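PDB 2ZXR: single-stranded-DNA-specific exonuclease RecJ from Thermus thermophilus, which degrades single-stranded DNA in the 5' to 3' direction as a divalent-metal-dependent exonuclease and has no detectable activity on single-stranded RNA. Local coordinates for residues L591-L597 and L650-W654. Numbering follows the deposited sequence.
Sequences LPPRPVL and LLAYW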
# COMPACT_ATOMS: atom_id res chain seq x y z
N LEU A 591 -33.03 8.75 17.73
CA LEU A 591 -32.19 7.69 18.24
C LEU A 591 -32.43 7.37 19.71
O LEU A 591 -32.48 8.27 20.55
CB LEU A 591 -30.70 8.08 18.06
CG LEU A 591 -30.30 8.57 16.67
CD1 LEU A 591 -28.81 8.87 16.63
CD2 LEU A 591 -30.66 7.51 15.65
N PRO A 592 -32.60 6.08 20.04
CA PRO A 592 -32.82 5.83 21.46
C PRO A 592 -31.53 6.08 22.26
O PRO A 592 -30.43 6.13 21.70
CB PRO A 592 -33.28 4.37 21.51
CG PRO A 592 -32.85 3.79 20.21
CD PRO A 592 -32.95 4.91 19.22
N PRO A 593 -31.66 6.25 23.58
CA PRO A 593 -30.48 6.49 24.42
C PRO A 593 -29.55 5.29 24.56
O PRO A 593 -28.33 5.44 24.62
CB PRO A 593 -31.10 6.91 25.75
CG PRO A 593 -32.37 6.10 25.79
CD PRO A 593 -32.90 6.30 24.38
N ARG A 594 -30.12 4.09 24.62
CA ARG A 594 -29.33 2.88 24.76
C ARG A 594 -29.67 1.87 23.69
O ARG A 594 -30.72 1.94 23.07
CB ARG A 594 -29.55 2.29 26.16
CG ARG A 594 -28.95 3.16 27.26
CD ARG A 594 -29.64 3.02 28.60
NE ARG A 594 -31.05 3.41 28.52
CZ ARG A 594 -32.06 2.54 28.40
NH1 ARG A 594 -31.82 1.23 28.36
NH2 ARG A 594 -33.30 2.98 28.32
N PRO A 595 -28.80 0.89 23.47
CA PRO A 595 -29.09 -0.09 22.43
C PRO A 595 -30.44 -0.80 22.48
O PRO A 595 -30.99 -1.10 23.55
CB PRO A 595 -27.91 -1.06 22.51
CG PRO A 595 -27.30 -0.80 23.87
CD PRO A 595 -27.47 0.66 24.07
N VAL A 596 -30.96 -1.06 21.29
CA VAL A 596 -32.21 -1.77 21.11
C VAL A 596 -31.94 -2.66 19.89
O VAL A 596 -32.10 -2.23 18.75
CB VAL A 596 -33.38 -0.82 20.83
CG1 VAL A 596 -34.68 -1.61 20.73
CG2 VAL A 596 -33.48 0.22 21.94
N LEU A 597 -31.48 -3.88 20.16
CA LEU A 597 -31.13 -4.84 19.11
C LEU A 597 -32.18 -5.93 18.92
O LEU A 597 -33.14 -6.01 19.68
CB LEU A 597 -29.75 -5.45 19.42
CG LEU A 597 -28.62 -4.41 19.55
CD1 LEU A 597 -27.28 -5.10 19.79
CD2 LEU A 597 -28.55 -3.57 18.27
N LEU A 650 -24.45 3.38 14.45
CA LEU A 650 -25.38 3.50 15.56
C LEU A 650 -24.83 2.74 16.75
O LEU A 650 -24.91 3.22 17.88
CB LEU A 650 -26.77 2.98 15.15
CG LEU A 650 -27.86 3.06 16.23
CD1 LEU A 650 -27.88 4.44 16.88
CD2 LEU A 650 -29.20 2.75 15.61
N LEU A 651 -24.27 1.55 16.52
CA LEU A 651 -23.68 0.79 17.62
C LEU A 651 -22.56 1.61 18.29
O LEU A 651 -22.46 1.67 19.52
CB LEU A 651 -23.10 -0.52 17.13
CG LEU A 651 -24.10 -1.50 16.49
CD1 LEU A 651 -23.37 -2.83 16.23
CD2 LEU A 651 -25.30 -1.73 17.42
N ALA A 652 -21.72 2.27 17.50
CA ALA A 652 -20.64 3.05 18.09
C ALA A 652 -21.27 4.21 18.85
O ALA A 652 -20.78 4.62 19.92
CB ALA A 652 -19.67 3.58 16.99
N TYR A 653 -22.36 4.74 18.29
CA TYR A 653 -23.08 5.85 18.90
C TYR A 653 -23.58 5.49 20.31
O TYR A 653 -23.45 6.30 21.23
CB TYR A 653 -24.26 6.27 18.03
CG TYR A 653 -25.10 7.38 18.62
CD1 TYR A 653 -24.66 8.70 18.61
CD2 TYR A 653 -26.34 7.11 19.21
CE1 TYR A 653 -25.42 9.72 19.17
CE2 TYR A 653 -27.11 8.14 19.78
CZ TYR A 653 -26.64 9.44 19.76
OH TYR A 653 -27.38 10.46 20.33
N TRP A 654 -24.17 4.30 20.48
CA TRP A 654 -24.64 3.89 21.81
C TRP A 654 -23.42 3.89 22.74
O TRP A 654 -23.48 4.38 23.86
CB TRP A 654 -25.17 2.45 21.86
CG TRP A 654 -26.25 2.01 20.91
CD1 TRP A 654 -26.29 0.80 20.22
CD2 TRP A 654 -27.48 2.66 20.62
NE1 TRP A 654 -27.46 0.68 19.53
CE2 TRP A 654 -28.21 1.80 19.76
CE3 TRP A 654 -28.04 3.87 21.01
CZ2 TRP A 654 -29.47 2.13 19.27
CZ3 TRP A 654 -29.26 4.19 20.53
CH2 TRP A 654 -29.98 3.32 19.66
O HOH W 1 -25.76 4.37 25.43
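Trp654, on helix 643-655, lies in the bend of the proline-rich loop 591-597, with Pro595 over one face of its indole. Pro595 CA stands 3.4 Å from the centroid of the five-membered ring of Trp654, only 12° off the ring normal, a CH-pi contact. The pyrrolidine lies along the indole, with Pro595 CB 3.4 Å from Trp654 CD1 and Pro595 CD near Trp654 CG. The backbone carbonyl of Arg594 covers the same face farther along, toward the six-membered ring. On the opposite face sits Leu650 CD1, from one turn earlier in the helix, so the indole is sandwiched between loop and helix. Pro592 meets the far rim of the six-membered ring, too closely modelled for its distances to carry weight. Trp654 NE1 is buried here without a partner.

A second CH-pi contact joins Leu591 to Tyr653. Leu591 turns its CG away from its own carbonyl (chi1 -49°), which carries CD1 over one face of the phenol ring, 3.9 Å from the centroid of Tyr653 and nearer the CE2 side than the middle. Leu634 of helix 624-639 touches both residues.

Purely aliphatic contact is sparser. Leu591 CD2 comes within 4.3 Å of Leu650 CD1, and at the other end of the loop Leu597 CD2 reaches Leu651 CD2 at 3.8 Å.

The polar link is indirect: one water donates to Pro593 O at 2.9 Å and to Trp654 O.

Far from the metal site, this is a loop-on-helix hydrophobic contact within the RecJ C-terminal domain, in which the connection between parallel strands 587-588 and 601-603 packs against the last helix of the modelled chain, 643-655, through proline-indole CH-pi contact.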